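PDB 3FD3: chromosome replication initiation inhibitor protein from Agrobacterium tumefaciens, which probably acts as a DNA-binding transcription regulator of the LysR family, present here as its C-terminal effector-binding domain without the helix-turn-helix part. Local coordinates for residues 55-60 against 175-180; 66-71 against 195-200; 74-79 against 164-169; 99-104 against 127-132. All blocks are in the same frame, centred on the assembly; numbering follows the deposited sequence. Where two conformers were deposited one is given.

From the N terminus, the first segment to take part is 55-60, at the end of strand 53-56; residues 175-180 return much later to close contact 1. The chain then runs into strand 66-79, whose first half meets helix 190-203 in contact 2 and whose second half meets the start of strand 165-181 in contact 3. Contacts 1 and 2 cross, since their segments alternate along the chain, and they touch through strands 66-79 and 165-181. Contact 3 is nested inside both loops, and contact 4, a small parallel pair within a beta-alpha-beta unit, is nested inside contact 3. The two long strands thus link contacts 1 and 2 to contact 3, across the centre of the chain.

Contact 1 of 4, residues 55-60 against 175-180; sequences VTAHDK and IPLYWQ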
loop_
_atom_site.group_PDB
_atom_site.type_symbol
_atom_site.label_atom_id
_atom_site.label_comp_id
_atom_site.label_asym_id
_atom_site.label_seq_id
_atom_site.Cartn_x
_atom_site.Cartn_y
_atom_site.Cartn_z
ATOM N N VAL A 55 15.853 -0.236 4.848
ATOM C CA VAL A 55 16.050 0.154 3.465
ATOM C C VAL A 55 15.706 1.623 3.412
ATOM O O VAL A 55 14.586 2.039 3.811
ATOM C CB VAL A 55 15.149 -0.666 2.489
ATOM C CG1 VAL A 55 15.196 -0.063 1.048
ATOM C CG2 VAL A 55 15.536 -2.144 2.505
ATOM N N THR A 56 16.638 2.423 2.923
ATOM C CA THR A 56 16.484 3.883 2.899
ATOM C C THR A 56 17.213 4.485 1.706
ATOM O O THR A 56 18.195 3.924 1.225
ATOM C CB THR A 56 17.011 4.496 4.193
ATOM O OG1 THR A 56 16.890 5.917 4.152
ATOM C CG2 THR A 56 18.469 4.101 4.420
ATOM N N ALA A 57 16.727 5.642 1.236
ATOM C CA ALA A 57 17.470 6.443 0.263
ATOM C C ALA A 57 18.623 7.258 0.882
ATOM O O ALA A 57 19.391 7.851 0.143
ATOM C CB ALA A 57 16.515 7.376 -0.511
ATOM N N HIS A 58 18.671 7.289 2.217
ATOM C CA HIS A 58 19.741 7.943 2.956
ATOM C C HIS A 58 21.018 7.113 2.950
ATOM O O HIS A 58 21.071 5.995 3.458
ATOM C CB HIS A 58 19.347 8.214 4.406
ATOM C CG HIS A 58 18.453 9.392 4.565
ATOM N ND1 HIS A 58 18.904 10.688 4.437
ATOM C CD2 HIS A 58 17.129 9.475 4.827
ATOM C CE1 HIS A 58 17.894 11.519 4.617
ATOM N NE2 HIS A 58 16.806 10.808 4.857
ATOM N N ASP A 59 22.051 7.733 2.372
ATOM C CA ASP A 59 23.390 7.161 2.128
ATOM C C ASP A 59 24.302 7.307 3.339
ATOM O O ASP A 59 25.177 6.469 3.629
ATOM C CB ASP A 59 24.021 7.990 1.005
ATOM C CG ASP A 59 23.065 9.047 0.467
ATOM O OD1 ASP A 59 21.841 8.828 0.589
ATOM O OD2 ASP A 59 23.514 10.102 -0.045
ATOM N N LYS A 60 24.115 8.442 3.995
ATOM C CA LYS A 60 24.960 8.929 5.033
ATOM C C LYS A 60 24.716 8.079 6.240
ATOM O O LYS A 60 23.569 7.839 6.629
ATOM C CB LYS A 60 24.712 10.422 5.267
ATOM C CG LYS A 60 25.458 11.271 4.244
ATOM C CD LYS A 60 24.578 12.324 3.572
ATOM C CE LYS A 60 25.344 13.033 2.448
ATOM N NZ LYS A 60 24.714 14.321 2.038
ATOM N N ILE A 175 16.821 6.427 -8.030
ATOM C CA ILE A 175 17.042 6.651 -6.618
ATOM C C ILE A 175 17.883 5.493 -6.059
ATOM O O ILE A 175 17.419 4.349 -5.970
ATOM C CB ILE A 175 15.714 6.724 -5.847
ATOM C CG1 ILE A 175 14.829 7.863 -6.388
ATOM C CG2 ILE A 175 15.980 6.898 -4.359
ATOM C CD1 ILE A 175 15.391 9.248 -6.246
ATOM N N PRO A 176 19.133 5.774 -5.715
ATOM C CA PRO A 176 19.936 4.724 -5.079
ATOM C C PRO A 176 19.377 4.395 -3.699
ATOM O O PRO A 176 18.939 5.312 -2.982
ATOM C CB PRO A 176 21.322 5.370 -4.936
ATOM C CG PRO A 176 21.365 6.449 -5.895
ATOM C CD PRO A 176 19.930 6.988 -5.951
ATOM N N LEU A 177 19.406 3.113 -3.339
ATOM C CA LEU A 177 18.927 2.659 -2.043
ATOM C C LEU A 177 20.057 2.017 -1.239
ATOM O O LEU A 177 21.026 1.518 -1.802
ATOM C CB LEU A 177 17.813 1.655 -2.214
ATOM C CG LEU A 177 16.507 2.174 -2.833
ATOM C CD1 LEU A 177 15.563 0.997 -2.898
ATOM C CD2 LEU A 177 15.930 3.329 -1.991
ATOM N N TYR A 178 19.907 2.062 0.080
ATOM C CA TYR A 178 20.924 1.597 1.014
ATOM C C TYR A 178 20.277 0.752 2.095
ATOM O O TYR A 178 19.122 0.951 2.455
ATOM C CB TYR A 178 21.626 2.801 1.656
ATOM C CG TYR A 178 22.264 3.660 0.624
ATOM C CD1 TYR A 178 23.564 3.415 0.199
ATOM C CD2 TYR A 178 21.553 4.686 0.006
ATOM C CE1 TYR A 178 24.143 4.152 -0.795
ATOM C CE2 TYR A 178 22.132 5.436 -0.991
ATOM C CZ TYR A 178 23.427 5.165 -1.395
ATOM O OH TYR A 178 24.016 5.934 -2.388
ATOM N N TRP A 179 21.040 -0.206 2.610
ATOM C CA TRP A 179 20.642 -1.027 3.733
ATOM C C TRP A 179 21.516 -0.602 4.912
ATOM O O TRP A 179 22.767 -0.722 4.850
ATOM C CB TRP A 179 20.891 -2.469 3.364
ATOM C CG TRP A 179 20.615 -3.518 4.404
ATOM C CD1 TRP A 179 21.522 -4.425 4.906
ATOM C CD2 TRP A 179 19.359 -3.840 5.023
ATOM N NE1 TRP A 179 20.907 -5.271 5.811
ATOM C CE2 TRP A 179 19.594 -4.918 5.923
ATOM C CE3 TRP A 179 18.075 -3.290 4.959
ATOM C CZ2 TRP A 179 18.581 -5.467 6.721
ATOM C CZ3 TRP A 179 17.066 -3.854 5.745
ATOM C CH2 TRP A 179 17.323 -4.946 6.594
ATOM N N GLN A 180 20.880 -0.114 5.973
ATOM C CA GLN A 180 21.564 0.405 7.169
ATOM C C GLN A 180 21.210 -0.541 8.300
ATOM O O GLN A 180 20.053 -0.913 8.439
ATOM C CB GLN A 180 21.162 1.841 7.494
ATOM C CG GLN A 180 21.599 2.866 6.446
ATOM C CD GLN A 180 22.104 4.199 7.009
ATOM O OE1 GLN A 180 22.598 4.275 8.138
ATOM N NE2 GLN A 180 21.999 5.258 6.199
HETATM O O HOH W 1 19.438 7.887 -2.524
#
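Gln180 leaves the strand with CG anti to its carbonyl carbon, and this methylene packs on Thr56 CG2 at 3.9 Å. A bend at chi2 (-140°) then turns the amide toward the loop after strand 53-56. Its OE1 accepts from Val62 N, while NE2 gives its two protons to His58 O at 3.0 Å and Lys60 O at 3.1 Å. Both carbonyl oxygens lie close to the amide plane, although NE2 stands above the plane of each carbonyl, so one side chain fastens three points of the loop and its flip state is fixed. Next to it, Thr56 and Tyr178 form an antiparallel hydrogen-bonded pair, Tyr178 N donating to Thr56 O at 2.8 Å and Thr56 N to Tyr178 O at 2.9 Å. The loop begins as an ST turn, His58 N donating to Thr56 OG1, and then lays Asp59 CA over the centre of the Tyr178 ring as a CH-pi contact. Water 1 bridges Ala57 O and Pro176 O. On the opposite face of the sheet, Val55 CG2 reaches Trp179 CE3 at 3.7 Å. Strand 165-181 here lies between strands 53-56 and 66-79 of the mixed sheet; Val55 and Trp179 pack against Met196 of helix 190-203, and Leu177 meets Ser12 of helix 10-13.

Contact 2 of 4, residues 66-71 against 195-200; sequences RVTPLG and NMVGTA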
loop_
_atom_site.group_PDB
_atom_site.type_symbol
_atom_site.label_atom_id
_atom_site.label_comp_id
_atom_site.label_asym_id
_atom_site.label_seq_id
_atom_site.Cartn_x
_atom_site.Cartn_y
_atom_site.Cartn_z
ATOM N N ARG A 66 26.141 0.066 10.055
ATOM C CA ARG A 66 26.805 -0.475 8.878
ATOM C C ARG A 66 25.924 -0.177 7.687
ATOM O O ARG A 66 24.705 -0.359 7.775
ATOM C CB ARG A 66 27.054 -1.953 9.034
ATOM C CG ARG A 66 28.034 -2.192 10.179
ATOM C CD ARG A 66 28.482 -3.627 10.245
ATOM N NE ARG A 66 29.278 -3.840 11.434
ATOM C CZ ARG A 66 29.796 -5.017 11.804
ATOM N NH1 ARG A 66 29.573 -6.119 11.106
ATOM N NH2 ARG A 66 30.503 -5.095 12.900
ATOM N N VAL A 67 26.526 0.273 6.590
ATOM C CA VAL A 67 25.744 0.745 5.435
ATOM C C VAL A 67 26.203 -0.006 4.199
ATOM O O VAL A 67 27.409 -0.070 3.908
ATOM C CB VAL A 67 25.904 2.252 5.205
ATOM C CG1 VAL A 67 25.022 2.684 4.009
ATOM C CG2 VAL A 67 25.526 3.023 6.477
ATOM N N THR A 68 25.255 -0.595 3.485
ATOM C CA THR A 68 25.548 -1.299 2.243
ATOM C C THR A 68 24.685 -0.751 1.092
ATOM O O THR A 68 23.467 -0.759 1.174
ATOM C CB THR A 68 25.285 -2.830 2.366
ATOM O OG1 THR A 68 26.005 -3.345 3.489
ATOM C CG2 THR A 68 25.753 -3.551 1.122
ATOM N N PRO A 69 25.313 -0.286 0.012
ATOM C CA PRO A 69 24.484 0.126 -1.132
ATOM C C PRO A 69 23.813 -1.086 -1.774
ATOM O O PRO A 69 24.441 -2.135 -1.916
ATOM C CB PRO A 69 25.482 0.765 -2.104
ATOM C CG PRO A 69 26.761 0.881 -1.376
ATOM C CD PRO A 69 26.746 -0.031 -0.201
ATOM N N LEU A 70 22.551 -0.921 -2.146
ATOM C CA LEU A 70 21.738 -2.009 -2.665
ATOM C C LEU A 70 21.581 -1.978 -4.166
ATOM O O LEU A 70 21.298 -3.024 -4.785
ATOM C CB LEU A 70 20.361 -1.949 -2.010
ATOM C CG LEU A 70 20.295 -2.231 -0.499
ATOM C CD1 LEU A 70 18.926 -1.793 0.049
ATOM C CD2 LEU A 70 20.528 -3.724 -0.282
ATOM N N GLY A 71 21.722 -0.796 -4.759
ATOM C CA GLY A 71 21.403 -0.602 -6.180
ATOM C C GLY A 71 20.395 0.527 -6.324
ATOM O O GLY A 71 20.031 1.161 -5.342
ATOM N N ASN A 195 20.208 -11.817 2.405
ATOM C CA ASN A 195 18.964 -11.855 1.599
ATOM C C ASN A 195 18.557 -10.495 1.038
ATOM O O ASN A 195 18.113 -10.402 -0.098
ATOM C CB ASN A 195 17.847 -12.514 2.417
ATOM C CG ASN A 195 18.016 -14.020 2.498
ATOM O OD1 ASN A 195 18.129 -14.668 1.477
ATOM N ND2 ASN A 195 18.085 -14.563 3.691
HETATM N N MSE A 196 18.717 -9.414 1.812
HETATM C CA MSE A 196 18.406 -8.077 1.297
HETATM C C MSE A 196 19.349 -7.745 0.152
HETATM O O MSE A 196 18.923 -7.437 -0.971
HETATM C CB MSE A 196 18.503 -6.985 2.371
HETATM C CG MSE A 196 17.742 -7.245 3.654
HETATM SE SE MSE A 196 15.859 -7.765 3.397
HETATM C CE MSE A 196 15.293 -6.061 2.746
ATOM N N VAL A 197 20.651 -7.824 0.425
ATOM C CA VAL A 197 21.622 -7.499 -0.607
ATOM C C VAL A 197 21.509 -8.373 -1.848
ATOM O O VAL A 197 21.532 -7.859 -2.974
ATOM C CB VAL A 197 23.094 -7.508 -0.008
ATOM C CG1 VAL A 197 24.120 -7.176 -1.084
ATOM C CG2 VAL A 197 23.178 -6.518 1.153
ATOM N N GLY A 198 21.358 -9.687 -1.677
ATOM C CA GLY A 198 21.232 -10.601 -2.799
ATOM C C GLY A 198 19.986 -10.390 -3.653
ATOM O O GLY A 198 20.027 -10.468 -4.881
ATOM N N THR A 199 18.869 -10.125 -2.996
ATOM C CA THR A 199 17.614 -9.870 -3.700
ATOM C C THR A 199 17.694 -8.550 -4.463
ATOM O O THR A 199 17.279 -8.473 -5.626
ATOM C CB THR A 199 16.418 -9.857 -2.706
ATOM O OG1 THR A 199 16.360 -11.095 -1.988
ATOM C CG2 THR A 199 15.080 -9.620 -3.434
ATOM N N ALA A 200 18.207 -7.503 -3.819
ATOM C CA ALA A 200 18.325 -6.204 -4.474
ATOM C C ALA A 200 19.251 -6.281 -5.702
ATOM O O ALA A 200 19.014 -5.608 -6.703
ATOM C CB ALA A 200 18.799 -5.137 -3.477
HETATM O O HOH W 2 22.552 -5.368 -3.786
#
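Asn195 O is gripped twice within helix 190-203, by Thr199 N at 3.0 Å and by Thr199 OG1 at 2.7 Å. The hydroxyl lies in the carbonyl plane; it also bonds Lys23 NZ of helix 17-26, so this polar group is tied to a second helix. No direct hydrogen bond joins residues 66-71 to 195-200. Instead, water 2 donates to Leu70 O and to Val197 O, each at 2.8 Å, spanning strand and helix. The remaining contacts are van der Waals, mostly between apolar side chains. With chi1 -67° and chi2 166°, Leu70 brings CD2 to the helix, where it meets Val197 CA at 3.9 Å. Ala200 CB sits 3.8 Å from Leu70 CB and 3.5 Å from Leu70 O, a short side chain that lets the helix come close. Two residues earlier in the strand, Thr68 turns its methyl and not its hydroxyl inward, CG2 meeting Val197 CG2 at 3.9 Å with the two side chains nearly perpendicular. The axes of strand and helix approach to 7.9 Å and cross at 31°. Trp16 touches Leu70 and Ala200 alike. The interface therefore depends on methyl packing of a helix against a sheet face, with a single water linking two backbone carbonyls, one from each element.

Contact 3 of 4, residues 74-79 against 164-169; sequences RYHATA and LVELMP
Strands 66-79 and 165-181 pair as antiparallel neighbours in the mixed sheet of the LysR effector-binding domain, and this contact is the far end of that pairing. Thr78 and Glu166 form a non-hydrogen-bonded pair; Ala79 and Val165 form the hydrogen-bonded pair beside it. Val165 N donates to Ala79 O at 2.9 Å and Ala79 N to Val165 O at 3.1 Å, each nearly along the C=O axis. Beyond them, Leu167 N closes on Ala77 O at 3.0 Å from above the carbonyl plane. A histidine-carboxylate hydrogen bond is added on the side of Thr78 and Glu166. The Glu166 chain extends beyond CG and brings OE1 to 2.8 Å from His76 ND1. The carboxylate and imidazole planes are 90° apart. OE1 sits at the ring edge, tilted 22° from its plane, and ND1 meets the oxygen from above the carboxylate plane. Water 3 accepts from Ala77 N and lies 3.2 Å from Glu166 OE1. The end of Leu167 comes toward strand 66-79, CD1 lying 3.9 Å from Ala79 CB, and its side chain also touches Trp115 and Met84. Leu164 CD2 packs 3.6 Å from Ala79 O, and its side chain touches Val155 of helix 152-161. The hydroxyl of Thr78 is taken by Asn150 ND2. With ND1 as the donor, His76 carries a proton on that nitrogen, and the neighbouring carboxylate would be expected to stabilise positive charge on the ring, should it take up a second proton.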
loop_
_atom_site.group_PDB
_atom_site.type_symbol
_atom_site.label_atom_id
_atom_site.label_comp_id
_atom_site.label_asym_id
_atom_site.label_seq_id
_atom_site.Cartn_x
_atom_site.Cartn_y
_atom_site.Cartn_z
ATOM N N ARG A 74 14.618 2.519 -10.155
ATOM C CA ARG A 74 14.341 3.392 -11.305
ATOM C C ARG A 74 12.861 3.610 -11.414
ATOM O O ARG A 74 12.072 2.658 -11.301
ATOM C CB ARG A 74 14.866 2.786 -12.603
ATOM C CG ARG A 74 14.384 3.501 -13.844
ATOM C CD ARG A 74 15.247 3.199 -15.046
ATOM N NE ARG A 74 16.556 3.823 -14.942
ATOM C CZ ARG A 74 17.495 3.784 -15.881
ATOM N NH1 ARG A 74 17.290 3.137 -17.023
ATOM N NH2 ARG A 74 18.649 4.399 -15.684
ATOM N N TYR A 75 12.490 4.877 -11.625
ATOM C CA TYR A 75 11.109 5.279 -11.780
ATOM C C TYR A 75 10.877 5.855 -13.162
ATOM O O TYR A 75 11.787 6.442 -13.755
ATOM C CB TYR A 75 10.776 6.375 -10.784
ATOM C CG TYR A 75 10.760 6.016 -9.308
ATOM C CD1 TYR A 75 11.946 5.867 -8.602
ATOM C CD2 TYR A 75 9.583 5.930 -8.607
ATOM C CE1 TYR A 75 11.951 5.593 -7.258
ATOM C CE2 TYR A 75 9.577 5.643 -7.265
ATOM C CZ TYR A 75 10.776 5.482 -6.582
ATOM O OH TYR A 75 10.776 5.235 -5.222
ATOM N N HIS A 76 9.656 5.693 -13.666
ATOM C CA HIS A 76 9.259 6.317 -14.930
ATOM C C HIS A 76 8.014 7.179 -14.693
ATOM O O HIS A 76 7.102 6.779 -13.956
ATOM C CB HIS A 76 8.962 5.265 -16.000
ATOM C CG HIS A 76 10.160 4.462 -16.411
ATOM N ND1 HIS A 76 11.065 4.890 -17.357
ATOM C CD2 HIS A 76 10.610 3.262 -15.977
ATOM C CE1 HIS A 76 12.017 3.987 -17.492
ATOM N NE2 HIS A 76 11.762 2.981 -16.677
ATOM N N ALA A 77 7.998 8.353 -15.315
ATOM C CA ALA A 77 6.851 9.256 -15.262
ATOM C C ALA A 77 5.836 8.742 -16.284
ATOM O O ALA A 77 6.108 8.736 -17.480
ATOM C CB ALA A 77 7.280 10.691 -15.588
ATOM N N THR A 78 4.684 8.288 -15.800
ATOM C CA THR A 78 3.743 7.528 -16.608
ATOM C C THR A 78 2.299 8.025 -16.450
ATOM O O THR A 78 1.890 8.560 -15.413
ATOM C CB THR A 78 3.748 6.022 -16.262
ATOM O OG1 THR A 78 3.499 5.869 -14.859
ATOM C CG2 THR A 78 5.055 5.338 -16.682
ATOM N N ALA A 79 1.534 7.853 -17.506
ATOM C CA ALA A 79 0.083 8.119 -17.475
ATOM C C ALA A 79 -0.572 7.192 -18.491
ATOM O O ALA A 79 0.112 6.518 -19.266
ATOM C CB ALA A 79 -0.224 9.585 -17.815
ATOM N N LEU A 164 0.025 1.924 -20.044
ATOM C CA LEU A 164 0.653 3.166 -19.651
ATOM C C LEU A 164 1.629 3.590 -20.741
ATOM O O LEU A 164 2.083 2.765 -21.541
ATOM C CB LEU A 164 1.390 3.033 -18.319
ATOM C CG LEU A 164 0.554 2.773 -17.065
ATOM C CD1 LEU A 164 1.446 2.513 -15.842
ATOM C CD2 LEU A 164 -0.411 3.961 -16.779
ATOM N N VAL A 165 1.936 4.878 -20.783
ATOM C CA VAL A 165 2.997 5.364 -21.624
ATOM C C VAL A 165 3.812 6.339 -20.803
ATOM O O VAL A 165 3.326 6.912 -19.818
ATOM C CB VAL A 165 2.469 6.055 -22.876
ATOM C CG1 VAL A 165 1.739 5.049 -23.779
ATOM C CG2 VAL A 165 1.569 7.224 -22.494
ATOM N N GLU A 166 5.059 6.509 -21.215
ATOM C CA GLU A 166 5.966 7.448 -20.566
ATOM C C GLU A 166 5.657 8.841 -21.080
ATOM O O GLU A 166 5.524 9.026 -22.294
ATOM C CB GLU A 166 7.411 7.137 -20.900
ATOM C CG GLU A 166 8.066 6.187 -19.987
ATOM C CD GLU A 166 9.588 6.099 -20.234
ATOM O OE1 GLU A 166 10.413 6.632 -19.426
ATOM O OE2 GLU A 166 9.945 5.510 -21.257
ATOM N N LEU A 167 5.540 9.815 -20.187
ATOM C CA LEU A 167 5.355 11.203 -20.643
ATOM C C LEU A 167 6.429 11.631 -21.621
ATOM O O LEU A 167 6.133 12.285 -22.641
ATOM C CB LEU A 167 5.304 12.168 -19.470
ATOM C CG LEU A 167 3.928 12.326 -18.797
ATOM C CD1 LEU A 167 3.379 11.018 -18.186
ATOM C CD2 LEU A 167 3.986 13.389 -17.750
HETATM N N MSE A 168 7.671 11.274 -21.310
HETATM C CA MSE A 168 8.800 11.581 -22.165
HETATM C C MSE A 168 9.712 10.367 -22.128
HETATM O O MSE A 168 10.461 10.187 -21.171
HETATM C CB MSE A 168 9.525 12.831 -21.667
HETATM C CG MSE A 168 10.574 13.357 -22.618
HETATM SE SE MSE A 168 10.939 15.255 -22.333
HETATM C CE MSE A 168 9.147 15.914 -22.748
ATOM N N PRO A 169 9.617 9.501 -23.149
ATOM C CA PRO A 169 10.468 8.317 -23.196
ATOM C C PRO A 169 11.932 8.636 -22.924
ATOM O O PRO A 169 12.445 9.647 -23.407
ATOM C CB PRO A 169 10.270 7.806 -24.623
ATOM C CG PRO A 169 8.903 8.225 -24.977
ATOM C CD PRO A 169 8.702 9.558 -24.304
HETATM O O HOH W 3 10.299 8.818 -17.029
HETATM O O HOH W 4 8.423 9.923 -18.807
#

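Contact 4 of 4, residues 99-104 against 127-132; sequences RAPGLT and PTHWLP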
loop_
_atom_site.group_PDB
_atom_site.type_symbol
_atom_site.label_atom_id
_atom_site.label_comp_id
_atom_site.label_asym_id
_atom_site.label_seq_id
_atom_site.Cartn_x
_atom_site.Cartn_y
_atom_site.Cartn_z
ATOM N N ARG A 99 -1.395 22.560 -15.854
ATOM C CA ARG A 99 -2.819 22.245 -15.859
ATOM C C ARG A 99 -3.196 20.762 -15.693
ATOM O O ARG A 99 -4.334 20.484 -15.348
ATOM C CB ARG A 99 -3.445 22.772 -17.150
ATOM C CG ARG A 99 -3.293 24.274 -17.294
ATOM C CD ARG A 99 -3.879 24.747 -18.590
ATOM N NE ARG A 99 -4.016 26.200 -18.620
ATOM C CZ ARG A 99 -5.030 26.888 -18.079
ATOM N NH1 ARG A 99 -6.015 26.269 -17.421
ATOM N NH2 ARG A 99 -5.057 28.214 -18.183
ATOM N N ALA A 100 -2.280 19.831 -15.953
ATOM C CA ALA A 100 -2.584 18.401 -15.945
ATOM C C ALA A 100 -2.547 17.887 -14.502
ATOM O O ALA A 100 -1.611 18.224 -13.779
ATOM C CB ALA A 100 -1.560 17.649 -16.770
ATOM N N PRO A 101 -3.525 17.061 -14.085
ATOM C CA PRO A 101 -3.462 16.546 -12.710
ATOM C C PRO A 101 -2.299 15.585 -12.491
ATOM O O PRO A 101 -2.234 14.527 -13.115
ATOM C CB PRO A 101 -4.796 15.795 -12.546
ATOM C CG PRO A 101 -5.683 16.413 -13.522
ATOM C CD PRO A 101 -4.827 16.773 -14.708
ATOM N N GLY A 102 -1.407 15.949 -11.580
ATOM C CA GLY A 102 -0.357 15.052 -11.151
ATOM C C GLY A 102 -0.829 14.138 -10.040
ATOM O O GLY A 102 -1.946 14.289 -9.481
ATOM N N LEU A 103 0.066 13.223 -9.684
ATOM C CA LEU A 103 -0.049 12.418 -8.480
ATOM C C LEU A 103 1.172 12.711 -7.601
ATOM O O LEU A 103 2.313 12.687 -8.087
ATOM C CB LEU A 103 -0.076 10.932 -8.814
ATOM C CG LEU A 103 -1.142 10.485 -9.798
ATOM C CD1 LEU A 103 -0.889 9.045 -10.293
ATOM C CD2 LEU A 103 -2.552 10.623 -9.157
ATOM N N THR A 104 0.928 12.982 -6.324
ATOM C CA THR A 104 2.001 13.257 -5.349
ATOM C C THR A 104 1.738 12.408 -4.104
ATOM O O THR A 104 0.616 12.327 -3.623
ATOM C CB THR A 104 2.097 14.763 -5.020
ATOM O OG1 THR A 104 2.156 15.534 -6.242
ATOM C CG2 THR A 104 3.365 15.065 -4.162
ATOM N N PRO A 127 -0.722 21.042 -10.629
ATOM C CA PRO A 127 -1.829 20.694 -9.737
ATOM C C PRO A 127 -1.770 19.200 -9.472
ATOM O O PRO A 127 -1.302 18.437 -10.314
ATOM C CB PRO A 127 -3.070 21.064 -10.555
ATOM C CG PRO A 127 -2.660 20.927 -11.956
ATOM C CD PRO A 127 -1.194 21.268 -12.008
ATOM N N THR A 128 -2.207 18.764 -8.305
ATOM C CA THR A 128 -2.020 17.364 -7.989
ATOM C C THR A 128 -3.115 16.781 -7.151
ATOM O O THR A 128 -3.717 17.450 -6.308
ATOM C CB THR A 128 -0.649 17.148 -7.260
ATOM O OG1 THR A 128 -0.272 15.767 -7.312
ATOM C CG2 THR A 128 -0.714 17.618 -5.797
ATOM N N HIS A 129 -3.332 15.494 -7.361
ATOM C CA HIS A 129 -3.992 14.676 -6.367
ATOM C C HIS A 129 -2.935 14.224 -5.355
ATOM O O HIS A 129 -1.762 14.118 -5.693
ATOM C CB HIS A 129 -4.600 13.414 -6.991
ATOM C CG HIS A 129 -5.516 13.656 -8.141
ATOM N ND1 HIS A 129 -6.795 14.155 -7.984
ATOM C CD2 HIS A 129 -5.378 13.388 -9.462
ATOM C CE1 HIS A 129 -7.391 14.209 -9.165
ATOM N NE2 HIS A 129 -6.546 13.771 -10.082
ATOM N N TRP A 130 -3.355 13.930 -4.131
ATOM C CA TRP A 130 -2.444 13.421 -3.103
ATOM C C TRP A 130 -2.839 11.993 -2.768
ATOM O O TRP A 130 -3.993 11.726 -2.406
ATOM C CB TRP A 130 -2.495 14.298 -1.864
ATOM C CG TRP A 130 -2.189 15.742 -2.150
ATOM C CD1 TRP A 130 -3.067 16.722 -2.527
ATOM C CD2 TRP A 130 -0.902 16.376 -2.045
ATOM N NE1 TRP A 130 -2.401 17.921 -2.671
ATOM C CE2 TRP A 130 -1.073 17.731 -2.392
ATOM C CE3 TRP A 130 0.374 15.920 -1.706
ATOM C CZ2 TRP A 130 -0.013 18.640 -2.405
ATOM C CZ3 TRP A 130 1.428 16.822 -1.718
ATOM C CH2 TRP A 130 1.229 18.164 -2.065
ATOM N N LEU A 131 -1.875 11.075 -2.894
ATOM C CA LEU A 131 -2.176 9.655 -2.867
ATOM C C LEU A 131 -0.988 8.907 -2.245
ATOM O O LEU A 131 -0.046 8.528 -2.941
ATOM C CB LEU A 131 -2.485 9.197 -4.276
ATOM C CG LEU A 131 -2.801 7.724 -4.427
ATOM C CD1 LEU A 131 -3.821 7.258 -3.423
ATOM C CD2 LEU A 131 -3.234 7.485 -5.867
ATOM N N PRO A 132 -1.001 8.757 -0.927
ATOM C CA PRO A 132 0.149 8.170 -0.226
ATOM C C PRO A 132 0.137 6.632 -0.279
ATOM O O PRO A 132 -0.007 5.933 0.755
ATOM C CB PRO A 132 -0.039 8.680 1.188
ATOM C CG PRO A 132 -1.486 8.822 1.351
ATOM C CD PRO A 132 -2.002 9.280 0.020
#
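The Trp130 indole has Thr128 CG2 over one face, 3.4 Å above the plane and offset toward the rim, while Thr104 CG2 comes obliquely to CZ3 at 3.6 Å. Thr104 and Trp130 lie side by side and point the same way. The other flat group, the His129 imidazole, is met obliquely by Pro101 CB, 3.6 Å from NE2, and by Leu103 CD2, 4.0 Å from CD2 of the ring. Its ND1 is hydrogen-bonded to Val32 N of the second subunit, and NE2 makes a weak bond to Met145 O. Between these groups, strands 102-104 and 128-130 run parallel, crossing at -33°. Gly102 N donates to Pro127 O in a nearly straight bond (170°), and Gly102 O receives His129 N from above its carbonyl plane. Thr104 continues the ladder: its N reaches His129 O at 3.0 Å and its O takes Leu131 N at 2.9 Å. His129 O is gripped twice, since Thr128 OG1, anti to its own backbone N, also donates to it at 2.7 Å. The two threonine hydroxyls, Thr104 OG1 and Thr128 OG1, stand 2.7 Å apart, and Thr104 OG1 is bonded in addition to Tyr126 OH. The pair closes a beta-alpha-beta unit through helix 111-120. The second subunit packs on it, its Arg1 touching Pro101 and Pro127. Four backbone bonds thus hold a largely buried parallel ladder, while His129 ND1, Arg99 O and the Trp130 backbone all extend the hydrogen bonding to the second subunit.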